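Local coordinates for protein toxin PAU_02230 (Photorhabdus asymbiotica subsp. asymbiotica ATCC 43949, PDB 6HV6) that is a Photorhabdus toxin, also called PaTox, whose modelled part joins a helical region to a domain built round a six-stranded antiparallel sheet, at residues A[282-287]-A[339-344]; A[289-294]-A[307-312]; A[128-133]-A[152-157]. The protein carries 1 engineered substitution. All coordinates share one frame; numbering follows the deposited sequence.

Contact 1 (A[282-287]-A[339-344]); sequences VRVDAP and DSVSFH. With EDO (1,2-ethanediol), chain E.
Strands 282-286 and 342-344 run antiparallel at 150°, their short axes approaching to 4.6 Å, with Arg283-His344 and Asp285-Ser342 as hydrogen-bonded pairs on either side of the non-hydrogen-bonded pair Val284-Phe343. Each hydrogen-bonded pair closes two backbone bonds, among which Arg283 N to His344 O measures 2.7 Å.

The two faces of this strand pair have opposite characters. On the polar one, a bend at chi3 (79°) turns the guanidinium of Arg283 along its own strand, where it takes Asp285 side-on. Arg283 NE reaches Asp285 OD1 at 2.8 Å and Arg283 NH2 reaches Asp285 OD2 at 3.0 Å, both partners lying close to the guanidinium plane. NH1 is left to bond Asn253. The same flat group stacks on the imidazole of His344 with planes only 17° apart, Arg283 NH2 standing 3.4 Å from His344 CG near the rim. Asp285 OD2 hovers over that same ring face, but its approach to His344 NE2 has a poor angle for a bond; Ser342 OG meets His344 NE2 at the ring edge, 2.7 Å away.

Beneath the sheet's other face the contact is apolar. Val284 CG1 meets Val341 CG1 at 3.6 Å, while Val284 CG2 approaches Phe343 CE1 obliquely at 3.9 Å and Val282 CG1 comes to the edge of that ring. Phe327 of helix 320-334 closes on Val284 and Val341.

Cation, carboxylate and imidazole thus form one layered cluster: the salt bridge fixes the guanidinium's rotation so that it can lie flat on the imidazole, and the arginine probably balances the carboxylate's charge beside that ring.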
loop_
_atom_site.group_PDB
_atom_site.type_symbol
_atom_site.label_atom_id
_atom_site.label_comp_id
_atom_site.label_asym_id
_atom_site.label_seq_id
_atom_site.Cartn_x
_atom_site.Cartn_y
_atom_site.Cartn_z
ATOM N N VAL A 282 17.691 8.690 -1.742
ATOM C CA VAL A 282 17.771 8.094 -3.060
ATOM C C VAL A 282 16.418 7.458 -3.351
ATOM O O VAL A 282 15.933 6.632 -2.567
ATOM C CB VAL A 282 18.899 7.053 -3.141
ATOM C CG1 VAL A 282 18.849 6.323 -4.454
ATOM C CG2 VAL A 282 20.272 7.725 -2.951
ATOM N N ARG A 283 15.803 7.852 -4.456
ATOM C CA ARG A 283 14.574 7.215 -4.891
ATOM C C ARG A 283 14.914 5.880 -5.550
ATOM O O ARG A 283 15.856 5.792 -6.349
ATOM C CB ARG A 283 13.813 8.123 -5.859
ATOM C CG ARG A 283 12.443 7.570 -6.287
ATOM C CD ARG A 283 11.789 8.432 -7.363
ATOM N NE ARG A 283 12.370 8.150 -8.668
ATOM C CZ ARG A 283 13.068 9.010 -9.397
ATOM N NH1 ARG A 283 13.274 10.251 -8.971
ATOM N NH2 ARG A 283 13.556 8.624 -10.567
ATOM N N VAL A 284 14.161 4.841 -5.207
ATOM C CA VAL A 284 14.336 3.505 -5.779
ATOM C C VAL A 284 13.184 3.241 -6.740
ATOM O O VAL A 284 12.028 3.162 -6.316
ATOM C CB VAL A 284 14.392 2.414 -4.697
ATOM C CG1 VAL A 284 14.672 1.033 -5.343
ATOM C CG2 VAL A 284 15.484 2.723 -3.681
ATOM N N ASP A 285 13.489 3.105 -8.024
ATOM C CA ASP A 285 12.484 2.754 -9.019
ATOM C C ASP A 285 12.527 1.251 -9.262
ATOM O O ASP A 285 13.605 0.683 -9.452
ATOM C CB ASP A 285 12.721 3.498 -10.335
ATOM C CG ASP A 285 12.589 5.002 -10.194
ATOM O OD1 ASP A 285 11.916 5.465 -9.236
ATOM O OD2 ASP A 285 13.157 5.719 -11.049
ATOM N N ALA A 286 11.354 0.612 -9.245
ATOM C CA ALA A 286 11.236 -0.841 -9.393
ATOM C C ALA A 286 9.992 -1.124 -10.229
ATOM O O ALA A 286 9.235 -0.188 -10.513
ATOM C CB ALA A 286 11.152 -1.511 -8.019
ATOM N N PRO A 287 9.738 -2.383 -10.662
ATOM C CA PRO A 287 8.543 -2.639 -11.478
ATOM C C PRO A 287 7.258 -2.181 -10.804
ATOM O O PRO A 287 6.848 -2.743 -9.785
ATOM C CB PRO A 287 8.573 -4.161 -11.665
ATOM C CG PRO A 287 10.036 -4.489 -11.687
ATOM C CD PRO A 287 10.644 -3.552 -10.652
ATOM N N ASP A 339 18.287 -5.813 -12.752
ATOM C CA ASP A 339 18.290 -4.731 -13.726
ATOM C C ASP A 339 16.996 -3.930 -13.730
ATOM O O ASP A 339 16.919 -2.924 -14.439
ATOM C CB ASP A 339 18.537 -5.278 -15.132
ATOM C CG ASP A 339 17.563 -6.376 -15.503
ATOM O OD1 ASP A 339 17.561 -7.431 -14.839
ATOM O OD2 ASP A 339 16.781 -6.177 -16.448
ATOM N N SER A 340 15.978 -4.362 -12.997
ATOM C CA SER A 340 14.730 -3.625 -12.954
ATOM C C SER A 340 14.679 -2.660 -11.787
ATOM O O SER A 340 13.735 -1.874 -11.703
ATOM C CB SER A 340 13.535 -4.579 -12.888
ATOM O OG SER A 340 13.323 -5.071 -11.575
ATOM N N VAL A 341 15.675 -2.690 -10.906
ATOM C CA VAL A 341 15.722 -1.850 -9.714
ATOM C C VAL A 341 16.829 -0.819 -9.914
ATOM O O VAL A 341 17.980 -1.184 -10.177
ATOM C CB VAL A 341 15.961 -2.685 -8.447
ATOM C CG1 VAL A 341 16.049 -1.773 -7.216
ATOM C CG2 VAL A 341 14.857 -3.731 -8.280
ATOM N N SER A 342 16.491 0.465 -9.794
ATOM C CA SER A 342 17.461 1.519 -10.094
ATOM C C SER A 342 17.381 2.602 -9.030
ATOM O O SER A 342 16.387 2.726 -8.311
ATOM C CB SER A 342 17.252 2.135 -11.491
ATOM O OG SER A 342 15.948 2.686 -11.641
ATOM N N PHE A 343 18.450 3.391 -8.948
ATOM C CA PHE A 343 18.674 4.302 -7.838
ATOM C C PHE A 343 18.845 5.712 -8.371
ATOM O O PHE A 343 19.625 5.935 -9.300
ATOM C CB PHE A 343 19.896 3.863 -7.031
ATOM C CG PHE A 343 19.738 2.496 -6.433
ATOM C CD1 PHE A 343 19.079 2.330 -5.233
ATOM C CD2 PHE A 343 20.196 1.379 -7.103
ATOM C CE1 PHE A 343 18.909 1.073 -4.689
ATOM C CE2 PHE A 343 20.030 0.117 -6.567
ATOM C CZ PHE A 343 19.388 -0.038 -5.361
ATOM N N HIS A 344 18.126 6.657 -7.773
ATOM C CA HIS A 344 18.056 8.005 -8.315
ATOM C C HIS A 344 18.174 9.017 -7.185
ATOM O O HIS A 344 17.301 9.080 -6.313
ATOM C CB HIS A 344 16.754 8.182 -9.095
ATOM C CG HIS A 344 16.584 7.175 -10.190
ATOM N ND1 HIS A 344 16.920 7.433 -11.502
ATOM C CD2 HIS A 344 16.139 5.895 -10.161
ATOM C CE1 HIS A 344 16.670 6.364 -12.238
ATOM N NE2 HIS A 344 16.194 5.417 -11.448
HETATM C C1 EDO E . 15.924 -3.909 -18.522
HETATM O O1 EDO E . 17.283 -3.806 -18.094
HETATM C C2 EDO E . 15.881 -4.551 -19.904
HETATM O O2 EDO E . 14.525 -4.903 -20.202
#

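Contact 2 (A[289-294]-A[307-312]). With EDO (1,2-ethanediol), chain G.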
loop_
_atom_site.group_PDB
_atom_site.type_symbol
_atom_site.label_atom_id
_atom_site.label_comp_id
_atom_site.label_asym_id
_atom_site.label_seq_id
_atom_site.Cartn_x
_atom_site.Cartn_y
_atom_site.Cartn_z
ATOM N N HIS A 289 6.584 0.215 -8.913
ATOM C CA HIS A 289 6.743 0.514 -7.497
ATOM C C HIS A 289 7.839 1.550 -7.324
ATOM O O HIS A 289 8.743 1.663 -8.154
ATOM C CB HIS A 289 7.074 -0.754 -6.690
ATOM C CG HIS A 289 6.898 -0.595 -5.209
ATOM N ND1 HIS A 289 5.893 0.175 -4.654
ATOM C CD2 HIS A 289 7.578 -1.134 -4.167
ATOM C CE1 HIS A 289 5.982 0.125 -3.333
ATOM N NE2 HIS A 289 6.991 -0.669 -3.013
ATOM N N THR A 290 7.743 2.311 -6.241
ATOM C CA THR A 290 8.775 3.266 -5.881
ATOM C C THR A 290 9.068 3.105 -4.403
ATOM O O THR A 290 8.155 2.892 -3.602
ATOM C CB THR A 290 8.346 4.710 -6.168
ATOM O OG1 THR A 290 7.954 4.838 -7.534
ATOM C CG2 THR A 290 9.494 5.700 -5.854
ATOM N N MET A 291 10.343 3.196 -4.044
ATOM C CA MET A 291 10.730 3.091 -2.651
ATOM C C MET A 291 11.792 4.159 -2.398
ATOM O O MET A 291 12.100 4.979 -3.266
ATOM C CB MET A 291 11.211 1.669 -2.336
ATOM C CG MET A 291 10.113 0.578 -2.471
ATOM S SD MET A 291 10.865 -1.041 -2.688
ATOM C CE MET A 291 11.400 -0.913 -4.389
ATOM N N LEU A 292 12.382 4.134 -1.212
ATOM C CA LEU A 292 13.274 5.213 -0.828
ATOM C C LEU A 292 14.305 4.673 0.143
ATOM O O LEU A 292 13.966 3.881 1.029
ATOM C CB LEU A 292 12.475 6.353 -0.176
ATOM C CG LEU A 292 13.290 7.489 0.430
ATOM C CD1 LEU A 292 13.693 8.432 -0.676
ATOM C CD2 LEU A 292 12.452 8.187 1.508
ATOM N N ILE A 293 15.557 5.106 -0.009
ATOM C CA ILE A 293 16.574 4.831 0.995
ATOM C C ILE A 293 17.268 6.137 1.334
ATOM O O ILE A 293 17.460 6.999 0.467
ATOM C CB ILE A 293 17.583 3.748 0.548
ATOM C CG1 ILE A 293 18.286 4.135 -0.743
ATOM C CG2 ILE A 293 16.873 2.416 0.345
ATOM C CD1 ILE A 293 19.031 2.960 -1.373
ATOM N N SER A 294 17.622 6.293 2.604
ATOM C CA SER A 294 18.110 7.576 3.073
ATOM C C SER A 294 19.194 7.361 4.110
ATOM O O SER A 294 19.282 6.305 4.741
ATOM C CB SER A 294 16.975 8.423 3.664
ATOM O OG SER A 294 16.000 8.718 2.681
ATOM N N PHE A 307 15.342 2.482 5.154
ATOM C CA PHE A 307 14.668 1.945 3.976
ATOM C C PHE A 307 13.174 2.165 4.159
ATOM O O PHE A 307 12.587 1.642 5.109
ATOM C CB PHE A 307 14.986 0.455 3.798
ATOM C CG PHE A 307 14.178 -0.227 2.710
ATOM C CD1 PHE A 307 13.895 0.427 1.512
ATOM C CD2 PHE A 307 13.720 -1.523 2.879
ATOM C CE1 PHE A 307 13.157 -0.203 0.512
ATOM C CE2 PHE A 307 12.987 -2.163 1.881
ATOM C CZ PHE A 307 12.701 -1.500 0.702
ATOM N N TYR A 308 12.568 2.956 3.276
ATOM C CA TYR A 308 11.124 3.197 3.283
ATOM C C TYR A 308 10.504 2.462 2.102
ATOM O O TYR A 308 10.759 2.815 0.943
ATOM C CB TYR A 308 10.800 4.689 3.200
ATOM C CG TYR A 308 9.313 5.013 3.019
ATOM C CD1 TYR A 308 8.333 4.304 3.697
ATOM C CD2 TYR A 308 8.900 6.035 2.179
ATOM C CE1 TYR A 308 6.983 4.607 3.557
ATOM C CE2 TYR A 308 7.543 6.335 2.028
ATOM C CZ TYR A 308 6.607 5.619 2.715
ATOM O OH TYR A 308 5.281 5.918 2.559
ATOM N N ASP A 309 9.715 1.424 2.394
ATOM C CA ASP A 309 8.879 0.787 1.378
ATOM C C ASP A 309 7.441 1.202 1.627
ATOM O O ASP A 309 6.839 0.754 2.617
ATOM C CB ASP A 309 9.005 -0.734 1.419
ATOM C CG ASP A 309 8.201 -1.434 0.319
ATOM O OD1 ASP A 309 7.383 -0.792 -0.360
ATOM O OD2 ASP A 309 8.416 -2.646 0.122
ATOM N N PRO A 310 6.860 2.050 0.772
ATOM C CA PRO A 310 5.457 2.466 0.960
ATOM C C PRO A 310 4.475 1.333 1.177
ATOM O O PRO A 310 3.433 1.560 1.797
ATOM C CB PRO A 310 5.158 3.212 -0.345
ATOM C CG PRO A 310 6.483 3.861 -0.681
ATOM C CD PRO A 310 7.504 2.779 -0.338
ATOM N N ASN A 311 4.767 0.119 0.681
ATOM C CA ASN A 311 3.861 -1.003 0.912
ATOM C C ASN A 311 3.865 -1.460 2.363
ATOM O O ASN A 311 2.903 -2.106 2.793
ATOM C CB ASN A 311 4.230 -2.191 0.011
ATOM C CG ASN A 311 3.694 -2.042 -1.392
ATOM O OD1 ASN A 311 2.714 -1.340 -1.615
ATOM N ND2 ASN A 311 4.340 -2.701 -2.352
ATOM N N TYR A 312 4.914 -1.132 3.124
ATOM C CA TYR A 312 5.069 -1.659 4.478
ATOM C C TYR A 312 5.349 -0.588 5.528
ATOM O O TYR A 312 4.650 -0.512 6.543
ATOM C CB TYR A 312 6.194 -2.685 4.505
ATOM C CG TYR A 312 5.924 -3.901 3.672
ATOM C CD1 TYR A 312 5.107 -4.923 4.145
ATOM C CD2 TYR A 312 6.491 -4.037 2.404
ATOM C CE1 TYR A 312 4.871 -6.043 3.385
ATOM C CE2 TYR A 312 6.255 -5.158 1.640
ATOM C CZ TYR A 312 5.441 -6.156 2.135
ATOM O OH TYR A 312 5.209 -7.292 1.387
HETATM C C1 EDO G . 4.015 -3.186 -6.295
HETATM O O1 EDO G . 3.256 -2.738 -5.168
HETATM C C2 EDO G . 4.792 -4.437 -5.911
HETATM O O2 EDO G . 3.867 -5.475 -5.565
#
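Asp309 OD1 is gripped from two faces of its carboxylate plane. His289 NE2 arrives in the plane of its own ring, 2.7 Å from Asp309 OD1. It comes on the syn side but 33° out of the carboxylate plane. The backbone N of Asn311 reaches Asp309 OD1 from the other face at 3.0 Å and closes an Asx turn. Tyr334 OH holds the second oxygen, OD2, which probably restrains the carboxylate's rotation. The imidazole gets there because CG of His289 stands opposite the backbone N (chi1 -165°), and the Asn311 amide lies almost parallel above one face of the ring, Asn311 ND2 3.4 Å from His289 NE2. That ND2 bonds Tyr334 OH and an ethanediol O1.

Further along the hairpin, Leu292 and Tyr308 exchange two backbone bonds, the shorter and straighter one from Tyr308 N to Leu292 O at 2.8 Å. Met291 SD meets the edge of the Phe307 ring, 3.9 Å from Phe307 CZ, a Met-aromatic contact, and Ile293 CG2 touches CD1 of the same ring.

Strands 289-296 and 304-309 lie inside the sheet, flanked by 280-286 and 313-317; helix 320-334 packs on Met291 and Phe307, while helix 199-211 meets Tyr308 and Pro310.

Contact 3 (A[128-133]-A[152-157]); sequences LSLDKK and GKMNES. With EDO (1,2-ethanediol), chain C.
Leu130 and Met154 make the close-packed part of this contact, with Lys133 as the third member. Leu130 CD1 touches both Met154 CG and Ser157 CB, 3.8 Å from each, and so bridges two side chains that stand three residues apart along their helix. Met154 reaches across to helix 130-138 with its CG opposite the carbonyl carbon, and a bend at chi3 (-84°) turns its methyl toward the backbone of Lys133, where CE stops 3.8 Å from the carbonyl O of that residue. Lys133 slides past Met154 in the reverse direction: its CB lies 3.7 Å from SD, and its CD runs against Met154 CG. Ile134 and Tyr137 continue the same apolar surface round the methionine, which is buried.

The partners are consecutive helices, 130-138 and 144-176, with no polar bond between the two segments. The shorter one begins with an N-cap: Ser129 OG accepts from Lys132 N at 3.1 Å, holding the first turn that presents Leu130 and Lys133. The longer one is kinked here, as the backbone N atoms of Glu156 and Ser157 have no bond to the preceding turn.

Toward the margin the fit becomes looser. This is a surface contact, and its touching residues other than Met154 are only partly buried. Lys133 CE passes 4.1 Å from Lys153 CB, the two side chains crossing at about a right angle, after which their ammonium groups part company. A bend at chi4 (78°) folds Lys133 NZ back to Leu128 O, 2.8 Å away, whereas Lys153 NZ bonds Asn126 OD1 and Tyr117 O. At the Ser157 end, Ser157 OG shares a 2.9 Å hydrogen bond with O2 of an ethanediol, probably a crystallisation additive, which also bonds Asp160 and skirts Leu130 CD2.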
loop_
_atom_site.group_PDB
_atom_site.type_symbol
_atom_site.label_atom_id
_atom_site.label_comp_id
_atom_site.label_asym_id
_atom_site.label_seq_id
_atom_site.Cartn_x
_atom_site.Cartn_y
_atom_site.Cartn_z
ATOM N N LEU A 128 -27.582 -14.428 7.869
ATOM C CA LEU A 128 -26.628 -15.515 7.712
ATOM C C LEU A 128 -25.237 -15.106 8.182
ATOM O O LEU A 128 -24.836 -13.945 8.082
ATOM C CB LEU A 128 -26.570 -15.961 6.252
ATOM C CG LEU A 128 -27.893 -16.455 5.659
ATOM C CD1 LEU A 128 -27.697 -17.001 4.249
ATOM C CD2 LEU A 128 -28.520 -17.511 6.559
ATOM N N SER A 129 -24.513 -16.070 8.731
ATOM C CA SER A 129 -23.120 -15.840 9.084
ATOM C C SER A 129 -22.293 -15.600 7.827
ATOM O O SER A 129 -22.707 -15.920 6.708
ATOM C CB SER A 129 -22.549 -17.042 9.836
ATOM O OG SER A 129 -22.467 -18.137 8.956
ATOM N N LEU A 130 -21.093 -15.045 8.025
ATOM C CA LEU A 130 -20.184 -14.831 6.902
ATOM C C LEU A 130 -19.897 -16.143 6.170
ATOM O O LEU A 130 -20.031 -16.230 4.946
ATOM C CB LEU A 130 -18.883 -14.191 7.401
ATOM C CG LEU A 130 -17.788 -13.956 6.365
ATOM C CD1 LEU A 130 -18.327 -13.108 5.228
ATOM C CD2 LEU A 130 -16.562 -13.304 6.996
ATOM N N ASP A 131 -19.515 -17.184 6.910
ATOM C CA ASP A 131 -19.219 -18.463 6.260
ATOM C C ASP A 131 -20.416 -18.989 5.473
ATOM O O ASP A 131 -20.247 -19.596 4.411
ATOM C CB ASP A 131 -18.776 -19.493 7.297
ATOM C CG ASP A 131 -17.275 -19.491 7.492
ATOM O OD1 ASP A 131 -16.555 -19.262 6.502
ATOM O OD2 ASP A 131 -16.818 -19.695 8.624
ATOM N N LYS A 132 -21.628 -18.798 5.994
ATOM C CA LYS A 132 -22.816 -19.243 5.274
ATOM C C LYS A 132 -23.002 -18.444 3.989
ATOM O O LYS A 132 -23.275 -19.015 2.928
ATOM C CB LYS A 132 -24.050 -19.114 6.162
ATOM C CG LYS A 132 -25.267 -19.818 5.592
ATOM C CD LYS A 132 -24.912 -21.241 5.218
ATOM C CE LYS A 132 -26.141 -22.113 5.073
ATOM N NZ LYS A 132 -25.735 -23.537 4.919
ATOM N N LYS A 133 -22.869 -17.116 4.070
ATOM C CA LYS A 133 -22.909 -16.280 2.868
ATOM C C LYS A 133 -21.879 -16.728 1.834
ATOM O O LYS A 133 -22.162 -16.761 0.633
ATOM C CB LYS A 133 -22.675 -14.811 3.239
ATOM C CG LYS A 133 -23.808 -14.147 4.043
ATOM C CD LYS A 133 -23.599 -12.621 4.052
ATOM C CE LYS A 133 -24.786 -11.869 4.669
ATOM N NZ LYS A 133 -24.771 -11.942 6.167
ATOM N N GLY A 152 -21.913 -7.938 -2.383
ATOM C CA GLY A 152 -22.223 -6.648 -1.790
ATOM C C GLY A 152 -22.392 -6.734 -0.284
ATOM O O GLY A 152 -21.823 -5.935 0.463
ATOM N N LYS A 153 -23.157 -7.727 0.182
ATOM C CA LYS A 153 -23.422 -7.859 1.616
ATOM C C LYS A 153 -22.174 -8.241 2.401
ATOM O O LYS A 153 -22.062 -7.897 3.586
ATOM C CB LYS A 153 -24.531 -8.896 1.851
ATOM C CG LYS A 153 -25.937 -8.426 1.408
ATOM C CD LYS A 153 -27.021 -9.495 1.717
ATOM C CE LYS A 153 -28.402 -8.996 1.292
ATOM N NZ LYS A 153 -28.861 -7.778 2.037
ATOM N N MET A 154 -21.241 -8.960 1.777
ATOM C CA MET A 154 -19.993 -9.377 2.408
ATOM C C MET A 154 -18.867 -8.358 2.280
ATOM O O MET A 154 -17.780 -8.595 2.819
ATOM C CB MET A 154 -19.515 -10.696 1.800
ATOM C CG MET A 154 -20.362 -11.905 2.232
ATOM S SD MET A 154 -19.635 -13.412 1.572
ATOM C CE MET A 154 -20.304 -13.471 -0.079
ATOM N N ASN A 155 -19.091 -7.244 1.581
ATOM C CA ASN A 155 -17.973 -6.393 1.181
ATOM C C ASN A 155 -17.179 -5.868 2.376
ATOM O O ASN A 155 -15.941 -5.822 2.342
ATOM C CB ASN A 155 -18.473 -5.236 0.322
ATOM C CG ASN A 155 -17.327 -4.507 -0.359
ATOM O OD1 ASN A 155 -16.589 -5.093 -1.148
ATOM N ND2 ASN A 155 -17.160 -3.235 -0.036
ATOM N N GLU A 156 -17.857 -5.451 3.438
ATOM C CA GLU A 156 -17.117 -4.944 4.588
ATOM C C GLU A 156 -16.337 -6.061 5.269
ATOM O O GLU A 156 -15.197 -5.857 5.696
ATOM C CB GLU A 156 -18.068 -4.265 5.574
ATOM C CG GLU A 156 -18.641 -2.938 5.059
ATOM C CD GLU A 156 -17.570 -1.979 4.543
ATOM O OE1 GLU A 156 -16.538 -1.803 5.217
ATOM O OE2 GLU A 156 -17.753 -1.407 3.447
ATOM N N SER A 157 -16.933 -7.255 5.379
ATOM C CA SER A 157 -16.209 -8.381 5.964
ATOM C C SER A 157 -14.981 -8.734 5.142
ATOM O O SER A 157 -13.907 -8.999 5.697
ATOM C CB SER A 157 -17.130 -9.588 6.090
ATOM O OG SER A 157 -18.096 -9.323 7.073
HETATM C C1 EDO C . -16.316 -8.091 9.521
HETATM O O1 EDO C . -16.311 -6.884 10.290
HETATM C C2 EDO C . -16.715 -9.271 10.395
HETATM O O2 EDO C . -17.001 -10.392 9.551
#

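Contacts 1 and 2 belong to one six-stranded antiparallel sheet. Their centres lie about 10 Å apart, and they are alternate seams of it, joined by the pairing of strand 280-286 from contact 1 with strand 289-296 from contact 2. In sequence, contact 2 falls wholly between the two halves of contact 1: the hairpin 289-296/304-309 is made of strands close in sequence, and the chain then passes through helix 320-334 to the edge strand 342-346. Contact 3 precedes both and stands apart, its centre about 35 Å from that of contact 2 and 41 Å from that of contact 1, in a helical region whose long helix 144-176 leads toward the sheet.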